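PDB 4MU6: kinectin 1 (Kinesin receptor), which is of unknown biochemical function but is the Legionella pneumophila effector LegC3, of which this chain is the N-terminal coiled-coil domain. Local coordinates for residues 105-108 against 109-113; 199-202 against 203-207; 88-91 against 92-96; 165-168 against 169-173. All blocks are in the same frame, centred on the assembly; numbering follows the deposited sequence.

Contact 1: residues 105-108 against 109-113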
loop_
_atom_site.group_PDB
_atom_site.type_symbol
_atom_site.label_atom_id
_atom_site.label_comp_id
_atom_site.label_asym_id
_atom_site.label_seq_id
_atom_site.Cartn_x
_atom_site.Cartn_y
_atom_site.Cartn_z
ATOM N N LEU A 105 0.968 27.663 39.635
ATOM C CA LEU A 105 2.394 27.922 39.830
ATOM C C LEU A 105 2.714 29.391 40.080
ATOM O O LEU A 105 3.548 29.708 40.930
ATOM C CB LEU A 105 3.194 27.451 38.620
ATOM C CG LEU A 105 3.782 26.045 38.646
ATOM C CD1 LEU A 105 4.622 25.837 37.406
ATOM C CD2 LEU A 105 4.620 25.824 39.893
ATOM N N ASN A 106 2.070 30.286 39.332
ATOM C CA ASN A 106 2.297 31.724 39.512
ATOM C C ASN A 106 1.756 32.246 40.840
ATOM O O ASN A 106 2.032 33.384 41.220
ATOM C CB ASN A 106 1.694 32.531 38.355
ATOM C CG ASN A 106 2.310 32.179 37.020
ATOM O OD1 ASN A 106 3.487 31.826 36.940
ATOM N ND2 ASN A 106 1.514 32.255 35.963
ATOM N N HIS A 107 0.988 31.421 41.549
ATOM C CA HIS A 107 0.417 31.849 42.824
ATOM C C HIS A 107 1.100 31.222 44.041
ATOM O O HIS A 107 0.999 31.736 45.155
ATOM C CB HIS A 107 -1.093 31.597 42.863
ATOM C CG HIS A 107 -1.760 32.153 44.087
ATOM N ND1 HIS A 107 -1.564 33.450 44.518
ATOM C CD2 HIS A 107 -2.612 31.585 44.977
ATOM C CE1 HIS A 107 -2.272 33.659 45.615
ATOM N NE2 HIS A 107 -2.915 32.542 45.916
ATOM N N ILE A 108 1.804 30.116 43.827
ATOM C CA ILE A 108 2.461 29.398 44.926
ATOM C C ILE A 108 3.491 30.216 45.763
ATOM O O ILE A 108 3.475 30.137 46.991
ATOM C CB ILE A 108 3.044 28.049 44.445
ATOM C CG1 ILE A 108 1.912 27.139 43.971
ATOM C CG2 ILE A 108 3.846 27.375 45.547
ATOM C CD1 ILE A 108 2.360 25.769 43.518
ATOM N N PRO A 109 4.376 31.000 45.110
ATOM C CA PRO A 109 5.274 31.884 45.876
ATOM C C PRO A 109 4.532 32.860 46.785
ATOM O O PRO A 109 4.991 33.139 47.888
ATOM C CB PRO A 109 6.006 32.662 44.785
ATOM C CG PRO A 109 6.012 31.738 43.632
ATOM C CD PRO A 109 4.717 31.001 43.676
ATOM N N THR A 110 3.395 33.371 46.331
ATOM C CA THR A 110 2.561 34.212 47.187
ATOM C C THR A 110 2.030 33.451 48.416
ATOM O O THR A 110 2.113 33.942 49.545
ATOM C CB THR A 110 1.408 34.818 46.396
ATOM O OG1 THR A 110 1.947 35.728 45.436
ATOM C CG2 THR A 110 0.438 35.558 47.311
ATOM N N GLN A 111 1.504 32.251 48.185
ATOM C CA GLN A 111 0.978 31.409 49.251
ATOM C C GLN A 111 2.059 31.093 50.273
ATOM O O GLN A 111 1.839 31.230 51.479
ATOM C CB GLN A 111 0.430 30.099 48.684
ATOM C CG GLN A 111 -0.858 30.267 47.905
ATOM C CD GLN A 111 -1.205 29.037 47.077
ATOM O OE1 GLN A 111 -0.527 28.707 46.089
ATOM N NE2 GLN A 111 -2.261 28.345 47.484
ATOM N N ILE A 112 3.218 30.655 49.786
ATOM C CA ILE A 112 4.326 30.345 50.666
ATOM C C ILE A 112 4.696 31.546 51.534
ATOM O O ILE A 112 4.859 31.411 52.740
ATOM C CB ILE A 112 5.538 29.844 49.880
ATOM C CG1 ILE A 112 5.261 28.421 49.401
ATOM C CG2 ILE A 112 6.799 29.892 50.759
ATOM C CD1 ILE A 112 6.187 27.944 48.292
ATOM N N SER A 113 4.798 32.718 50.911
ATOM C CA SER A 113 5.088 33.959 51.622
ATOM C C SER A 113 4.042 34.239 52.700
ATOM O O SER A 113 4.385 34.516 53.847
ATOM C CB SER A 113 5.163 35.125 50.631
ATOM O OG SER A 113 4.918 36.363 51.270
HETATM O O HOH W 1 3.307 34.247 43.575
#

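Contact 2: residues 199-202 against 203-207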
loop_
_atom_site.group_PDB
_atom_site.type_symbol
_atom_site.label_atom_id
_atom_site.label_comp_id
_atom_site.label_asym_id
_atom_site.label_seq_id
_atom_site.Cartn_x
_atom_site.Cartn_y
_atom_site.Cartn_z
ATOM N N GLN A 199 5.402 15.776 15.792
ATOM C CA GLN A 199 5.966 14.749 14.931
ATOM C C GLN A 199 4.882 14.032 14.137
ATOM O O GLN A 199 5.080 13.764 12.963
ATOM C CB GLN A 199 6.809 13.742 15.727
ATOM C CG GLN A 199 8.203 14.263 16.089
ATOM C CD GLN A 199 8.802 13.582 17.322
ATOM O OE1 GLN A 199 8.657 12.373 17.515
ATOM N NE2 GLN A 199 9.475 14.366 18.164
ATOM N N HIS A 200 3.743 13.724 14.763
ATOM C CA HIS A 200 2.674 13.006 14.054
ATOM C C HIS A 200 2.151 13.869 12.919
ATOM O O HIS A 200 1.779 13.358 11.860
ATOM C CB HIS A 200 1.497 12.652 14.974
ATOM C CG HIS A 200 1.771 11.528 15.927
ATOM N ND1 HIS A 200 0.914 11.211 16.960
ATOM C CD2 HIS A 200 2.797 10.647 16.005
ATOM C CE1 HIS A 200 1.401 10.183 17.632
ATOM N NE2 HIS A 200 2.545 9.826 17.077
ATOM N N HIS A 201 2.106 15.174 13.170
ATOM C CA HIS A 201 1.586 16.147 12.221
ATOM C C HIS A 201 2.494 16.273 11.000
ATOM O O HIS A 201 2.033 16.242 9.857
ATOM C CB HIS A 201 1.431 17.508 12.899
ATOM C CG HIS A 201 1.043 18.606 11.959
ATOM N ND1 HIS A 201 1.929 19.581 11.543
ATOM C CD2 HIS A 201 -0.130 18.877 11.340
ATOM C CE1 HIS A 201 1.317 20.406 10.713
ATOM N NE2 HIS A 201 0.066 20.002 10.572
ATOM N N THR A 202 3.789 16.421 11.254
ATOM C CA THR A 202 4.776 16.443 10.194
ATOM C C THR A 202 4.624 15.243 9.235
ATOM O O THR A 202 4.514 15.435 8.022
ATOM C CB THR A 202 6.189 16.552 10.773
ATOM O OG1 THR A 202 6.333 17.836 11.399
ATOM C CG2 THR A 202 7.226 16.428 9.680
ATOM N N LYS A 203 4.566 14.023 9.773
ATOM C CA LYS A 203 4.371 12.837 8.929
ATOM C C LYS A 203 3.057 12.865 8.140
ATOM O O LYS A 203 3.021 12.457 6.978
ATOM C CB LYS A 203 4.479 11.544 9.751
ATOM C CG LYS A 203 5.835 11.351 10.398
ATOM C CD LYS A 203 5.842 10.131 11.297
ATOM C CE LYS A 203 7.176 9.966 11.986
ATOM N NZ LYS A 203 7.166 8.779 12.889
ATOM N N ARG A 204 1.980 13.340 8.763
ATOM C CA ARG A 204 0.712 13.455 8.057
ATOM C C ARG A 204 0.823 14.448 6.899
ATOM O O ARG A 204 0.333 14.179 5.796
ATOM C CB ARG A 204 -0.435 13.832 8.998
ATOM C CG ARG A 204 -0.959 12.673 9.828
ATOM C CD ARG A 204 -2.246 13.042 10.582
ATOM N NE ARG A 204 -2.133 14.263 11.380
ATOM C CZ ARG A 204 -1.816 14.293 12.676
ATOM N NH1 ARG A 204 -1.584 13.164 13.342
ATOM N NH2 ARG A 204 -1.747 15.452 13.313
ATOM N N VAL A 205 1.492 15.573 7.145
ATOM C CA VAL A 205 1.738 16.569 6.096
ATOM C C VAL A 205 2.546 15.988 4.940
ATOM O O VAL A 205 2.252 16.250 3.775
ATOM C CB VAL A 205 2.476 17.824 6.659
ATOM C CG1 VAL A 205 2.888 18.778 5.543
ATOM C CG2 VAL A 205 1.606 18.542 7.681
ATOM N N LYS A 206 3.572 15.205 5.254
ATOM C CA LYS A 206 4.376 14.579 4.203
ATOM C C LYS A 206 3.541 13.597 3.359
ATOM O O LYS A 206 3.660 13.563 2.132
ATOM C CB LYS A 206 5.601 13.878 4.811
ATOM C CG LYS A 206 6.703 14.842 5.305
ATOM C CD LYS A 206 7.565 14.178 6.401
ATOM C CE LYS A 206 8.938 14.828 6.542
ATOM N NZ LYS A 206 9.727 14.209 7.661
ATOM N N ARG A 207 2.689 12.806 4.012
ATOM C CA ARG A 207 1.835 11.887 3.265
ATOM C C ARG A 207 0.828 12.666 2.410
ATOM O O ARG A 207 0.561 12.295 1.268
ATOM C CB ARG A 207 1.148 10.854 4.173
ATOM C CG ARG A 207 2.133 9.851 4.802
ATOM C CD ARG A 207 1.442 8.669 5.460
ATOM N NE ARG A 207 0.733 8.994 6.688
ATOM C CZ ARG A 207 1.292 8.942 7.896
ATOM N NH1 ARG A 207 2.573 8.597 8.015
ATOM N NH2 ARG A 207 0.576 9.229 8.984
HETATM O O HOH W 2 1.624 10.204 11.475
#

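Contact 3: residues 88-91 against 92-96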
loop_
_atom_site.group_PDB
_atom_site.type_symbol
_atom_site.label_atom_id
_atom_site.label_comp_id
_atom_site.label_asym_id
_atom_site.label_seq_id
_atom_site.Cartn_x
_atom_site.Cartn_y
_atom_site.Cartn_z
ATOM N N ASP A 88 -5.729 16.336 18.004
ATOM C CA ASP A 88 -6.347 17.637 18.234
ATOM C C ASP A 88 -7.025 17.699 19.591
ATOM O O ASP A 88 -6.894 18.689 20.320
ATOM C CB ASP A 88 -7.372 17.953 17.148
ATOM C CG ASP A 88 -6.729 18.363 15.827
ATOM O OD1 ASP A 88 -5.498 18.593 15.798
ATOM O OD2 ASP A 88 -7.466 18.467 14.816
ATOM N N ALA A 89 -7.751 16.639 19.932
ATOM C CA ALA A 89 -8.460 16.565 21.210
ATOM C C ALA A 89 -7.521 16.521 22.417
ATOM O O ALA A 89 -7.824 17.086 23.480
ATOM C CB ALA A 89 -9.382 15.356 21.218
ATOM N N GLU A 90 -6.395 15.828 22.268
ATOM C CA GLU A 90 -5.421 15.753 23.348
ATOM C C GLU A 90 -4.760 17.116 23.531
ATOM O O GLU A 90 -4.543 17.558 24.652
ATOM C CB GLU A 90 -4.366 14.668 23.091
ATOM C CG GLU A 90 -3.307 14.595 24.199
ATOM C CD GLU A 90 -2.168 13.612 23.915
ATOM O OE1 GLU A 90 -1.412 13.820 22.932
ATOM O OE2 GLU A 90 -2.021 12.639 24.696
ATOM N N ALA A 91 -4.455 17.770 22.414
ATOM C CA ALA A 91 -3.890 19.116 22.397
ATOM C C ALA A 91 -4.761 20.136 23.136
ATOM O O ALA A 91 -4.249 20.986 23.872
ATOM C CB ALA A 91 -3.660 19.573 20.944
ATOM N N LEU A 92 -6.073 20.057 22.931
ATOM C CA LEU A 92 -6.996 20.974 23.583
ATOM C C LEU A 92 -7.011 20.733 25.086
ATOM O O LEU A 92 -6.995 21.669 25.889
ATOM C CB LEU A 92 -8.399 20.810 23.025
ATOM C CG LEU A 92 -9.459 21.619 23.766
ATOM C CD1 LEU A 92 -9.222 23.097 23.570
ATOM C CD2 LEU A 92 -10.844 21.236 23.294
ATOM N N LYS A 93 -7.041 19.460 25.452
ATOM C CA LYS A 93 -7.010 19.056 26.843
ATOM C C LYS A 93 -5.729 19.537 27.536
ATOM O O LYS A 93 -5.780 20.085 28.645
ATOM C CB LYS A 93 -7.138 17.534 26.924
ATOM C CG LYS A 93 -7.196 16.969 28.320
ATOM C CD LYS A 93 -7.335 15.439 28.279
ATOM C CE LYS A 93 -8.525 14.991 27.428
ATOM N NZ LYS A 93 -9.786 14.880 28.221
ATOM N N ASP A 94 -4.587 19.346 26.877
ATOM C CA ASP A 94 -3.305 19.774 27.428
ATOM C C ASP A 94 -3.210 21.294 27.508
ATOM O O ASP A 94 -2.621 21.835 28.442
ATOM C CB ASP A 94 -2.130 19.186 26.633
ATOM C CG ASP A 94 -1.806 17.742 27.045
ATOM O OD1 ASP A 94 -2.404 17.251 28.034
ATOM O OD2 ASP A 94 -0.953 17.098 26.386
ATOM N N LYS A 95 -3.798 21.980 26.528
ATOM C CA LYS A 95 -3.849 23.437 26.549
ATOM C C LYS A 95 -4.527 23.940 27.831
ATOM O O LYS A 95 -4.065 24.884 28.467
ATOM C CB LYS A 95 -4.578 23.954 25.309
ATOM C CG LYS A 95 -4.763 25.458 25.271
ATOM C CD LYS A 95 -5.458 25.889 23.973
ATOM C CE LYS A 95 -5.457 27.402 23.812
ATOM N NZ LYS A 95 -6.385 28.067 24.768
ATOM N N LYS A 96 -5.614 23.281 28.213
ATOM C CA LYS A 96 -6.368 23.653 29.400
ATOM C C LYS A 96 -5.602 23.286 30.668
ATOM O O LYS A 96 -5.633 24.003 31.659
ATOM C CB LYS A 96 -7.730 22.957 29.395
ATOM C CG LYS A 96 -8.564 23.265 28.153
ATOM C CD LYS A 96 -9.868 22.485 28.131
ATOM C CE LYS A 96 -10.728 22.855 26.922
ATOM N NZ LYS A 96 -12.053 22.173 26.956
#

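Contact 4: residues 165-168 against 169-173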
loop_
_atom_site.group_PDB
_atom_site.type_symbol
_atom_site.label_atom_id
_atom_site.label_comp_id
_atom_site.label_asym_id
_atom_site.label_seq_id
_atom_site.Cartn_x
_atom_site.Cartn_y
_atom_site.Cartn_z
ATOM N N SER A 165 -1.119 25.033 65.672
ATOM C CA SER A 165 -1.192 26.011 64.589
ATOM C C SER A 165 0.113 26.040 63.818
ATOM O O SER A 165 0.109 26.028 62.581
ATOM C CB SER A 165 -1.508 27.397 65.129
ATOM O OG SER A 165 -2.856 27.460 65.542
ATOM N N ILE A 166 1.225 26.066 64.551
ATOM C CA ILE A 166 2.546 25.982 63.934
ATOM C C ILE A 166 2.686 24.719 63.062
ATOM O O ILE A 166 3.145 24.787 61.908
ATOM C CB ILE A 166 3.655 25.994 64.991
ATOM C CG1 ILE A 166 3.740 27.379 65.639
ATOM C CG2 ILE A 166 4.987 25.620 64.356
ATOM C CD1 ILE A 166 4.622 27.438 66.880
ATOM N N ASN A 167 2.283 23.573 63.609
ATOM C CA ASN A 167 2.384 22.320 62.873
ATOM C C ASN A 167 1.566 22.366 61.583
ATOM O O ASN A 167 2.036 21.930 60.539
ATOM C CB ASN A 167 1.976 21.115 63.728
ATOM C CG ASN A 167 2.231 19.797 63.017
ATOM O OD1 ASN A 167 3.384 19.419 62.789
ATOM N ND2 ASN A 167 1.156 19.096 62.650
ATOM N N GLU A 168 0.363 22.932 61.652
ATOM C CA GLU A 168 -0.465 23.069 60.461
ATOM C C GLU A 168 0.167 23.991 59.416
ATOM O O GLU A 168 0.129 23.680 58.223
ATOM C CB GLU A 168 -1.893 23.524 60.796
ATOM C CG GLU A 168 -2.804 23.561 59.551
ATOM C CD GLU A 168 -4.272 23.868 59.857
ATOM O OE1 GLU A 168 -4.578 24.345 60.981
ATOM O OE2 GLU A 168 -5.123 23.633 58.959
ATOM N N ARG A 169 0.753 25.105 59.854
ATOM C CA ARG A 169 1.399 26.023 58.916
ATOM C C ARG A 169 2.534 25.329 58.172
ATOM O O ARG A 169 2.685 25.493 56.954
ATOM C CB ARG A 169 1.952 27.264 59.624
ATOM C CG ARG A 169 0.899 28.206 60.175
ATOM C CD ARG A 169 0.076 28.834 59.071
ATOM N NE ARG A 169 -1.004 29.658 59.609
ATOM C CZ ARG A 169 -1.836 30.371 58.858
ATOM N NH1 ARG A 169 -1.698 30.344 57.555
ATOM N NH2 ARG A 169 -2.798 31.108 59.409
ATOM N N GLU A 170 3.332 24.559 58.908
ATOM C CA GLU A 170 4.503 23.896 58.329
ATOM C C GLU A 170 4.136 22.802 57.334
ATOM O O GLU A 170 4.815 22.621 56.319
ATOM C CB GLU A 170 5.402 23.319 59.426
ATOM C CG GLU A 170 6.067 24.366 60.299
ATOM C CD GLU A 170 7.161 23.781 61.183
ATOM O OE1 GLU A 170 6.835 23.015 62.125
ATOM O OE2 GLU A 170 8.348 24.093 60.934
ATOM N N ILE A 171 3.079 22.060 57.631
ATOM C CA ILE A 171 2.597 21.044 56.702
ATOM C C ILE A 171 2.079 21.728 55.438
ATOM O O ILE A 171 2.290 21.249 54.317
ATOM C CB ILE A 171 1.505 20.149 57.343
ATOM C CG1 ILE A 171 2.128 19.221 58.400
ATOM C CG2 ILE A 171 0.791 19.321 56.275
ATOM C CD1 ILE A 171 1.123 18.480 59.302
ATOM N N LYS A 172 1.408 22.862 55.617
ATOM C CA LYS A 172 0.851 23.570 54.477
ATOM C C LYS A 172 1.981 24.044 53.563
ATOM O O LYS A 172 1.898 23.917 52.346
ATOM C CB LYS A 172 -0.034 24.736 54.921
ATOM C CG LYS A 172 -0.587 25.590 53.770
ATOM C CD LYS A 172 -1.327 24.751 52.722
ATOM C CE LYS A 172 -1.978 25.654 51.686
ATOM N NZ LYS A 172 -2.673 24.919 50.597
ATOM N N ILE A 173 3.049 24.552 54.169
ATOM C CA ILE A 173 4.184 25.050 53.409
ATOM C C ILE A 173 4.895 23.908 52.689
ATOM O O ILE A 173 5.302 24.052 51.531
ATOM C CB ILE A 173 5.153 25.826 54.326
ATOM C CG1 ILE A 173 4.515 27.156 54.728
ATOM C CG2 ILE A 173 6.490 26.031 53.659
ATOM C CD1 ILE A 173 5.170 27.835 55.924
#

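Contact 1: residues 105-108 against 109-113
Leu105 meets Pro109 at the break where the long helix 43-105 gives way to helix 108-127: O of Leu105 lies 3.3 Å from CD of Pro109. Proline suits the first turn of a new helix, because it lacks an amide hydrogen, and first-turn nitrogens have no carbonyl of the helix to bond to; its fixed phi also matches the helical value. The side chain of Leu105 itself turns to Glu180 and Leu187 of helix 158-217. Asn106 uses its main chain: a water donates to O of Asn106 at 2.8 Å and is hydrogen-bonded to OG1 of Thr110 at 2.7 Å, bridging loop and helix. His107 comes next, its O receiving N of Gln111 at 3.1 Å in the carbonyl plane. With chi1 at -174° its ring swings beside the helix, where it crosses the Gln111 chain at about a right angle, CD2 of His107 standing 3.6 Å from CD of Gln111; the ring and amide planes are nearly parallel, 18° apart. Ile108, an aliphatic residue suited to its buried place, packs against Gln179 of helix 158-217. Its O takes N of Ile112 at 2.9 Å in an almost straight bond, and its CG2 methyl touches CD1 of Ile112 at 3.7 Å.

Contact 2: residues 199-202 against 203-207
Four i to i+4 backbone bonds join residues 199-202 to 203-207 in a regular alpha-helical stretch of helix 158-217, which runs antiparallel to helix 43-105; the shortest, N of Val205 to O of His201, measures 2.8 Å. The side chains separate into a face toward helix 43-105 and a face turned from it. On the first, Arg204 folds back along its own helix: bent at chi3 (-53°), it lays one guanidinium face over O of His200 and CA of His201, while its NH1 comes 3.5 Å from CB of His200. The group is buried, which suits an arginine here because Asp87 makes a salt bridge with NH1 and Gln83 a hydrogen bond to the same nitrogen. Asp87 also bonds ND1 of His200, so one acid ties both residues to the partner helix. Nearby, a water donates to O of His200 at 3.2 Å and accepts from NH2 of Arg207 at 2.9 Å, adding a second acceptor to an arginine salt-bridged to Asp80. On the exposed side, Thr202 and Lys206 run side by side; the lysine's long methylene chain covers the threonine methyl, and CE of Lys206 is 3.9 Å from CG2 of Thr202. A CH-pi contact completes this side: CG2 of Val205 sits over one face of the His201 imidazole, 3.8 Å from the ring centroid and 21° off its normal.

Contact 3: residues 88-91 against 92-96
Glu90 and Asp94, one turn apart on helix 43-105, both grip NH1 of Arg197: OE1 of Glu90 and OD2 of Asp94 each form a salt bridge with it. This i to i+4 acidic pair belongs to the predicted coiled coil, and these salt bridges connect the helix to its antiparallel neighbour, helix 158-217. The two acids lie side by side and point the same way, their carboxylate planes 14° apart, with CG of Glu90 4.1 Å from OD2 of Asp94. At 4.8 Å, OE1 of Glu90 and OD2 of Asp94 would probably repel if alone; the shared arginine, together with Arg193 on OD1 of Asp94, should offset that and help keep the buried Asp94 ionised. Aspartate is short enough to stay close to the helix, while the longer Glu90, with CG anti to the backbone N (chi1 179°), extends to the same cation. Ala91, small enough for the helix interface, touches Arg197. On another face, Lys95 runs out from the helix to a salt bridge with Glu99. Beneath the salt bridges the backbone is regular helix: N of Asp94 donates to O of Glu90 at 2.9 Å, and N of Lys95 to O of Ala91 at 2.9 Å.

Contact 4: residues 165-168 against 169-173
Asn167 and Ile171 meet one helical turn apart on helix 158-217, where the amide ND2 of Asn167 comes 3.4 Å from the terminal methyl CD1 of Ile171. The residues belong to a regular alpha-helix of the N-terminal coiled-coil domain, paired antiparallel with helix 108-127. The asparagine amide reaches the methyl because CG stands anti to the backbone N (chi1 -173°), and the isoleucine meets it with the extended CG1-CD1 branch. This is a polar-apolar contact on an exposed face; the main-chain groups find their partners in the helix itself. The carbonyls of Ser165, Ile166, Asn167 and Glu168 each receive the amide four residues on, as where N of Arg169 donates to O of Ser165 at 3.0 Å. Four carbonyls and four amides are thus accounted for. Among the side chains, the hydroxyl of Ser165 bonds back to the carbonyl of Arg161, a common way for a serine inside a helix to satisfy its OG. Glu170 runs beside Ile166, with OE1 of Glu170 3.9 Å from CG2 of Ile166, so it is the carboxylate that touches the isoleucine methyl, while CG of Glu170 lies by O of Ile166; the residue is exposed, where a charged group suits. Arg169 bends at chi2 (-65°), which carries its guanidinium away from residues 165-168, and NH1 finds Gln115 OE1. That bond crosses to helix 108-127, the preceding helix in the chain: Arg169 also packs on Glu118 and Leu122, while Lys172 and the buried Ile173 rest on Gln115.

How the contacts relate
All four contacts lie along one elongated antiparallel helical arm. Contacts 2 and 4 share helix 158-217 but sit far apart on it, about 51 Å between centres. The partner helix of the arm is supplied in turn by helix 43-105, with contact 3, and helix 108-127, which contact 1 starts. Hence the pairs that come close are 2 with 3, centres about 18 Å apart, and 1 with 4, about 15 Å; in each the nearest atoms are about 5 Å apart without touching. Contact 3 faces Arg193 and Arg197, just before contact 2, and salt bridges join the helices at both, whereas contact 1 buries an isoleucine.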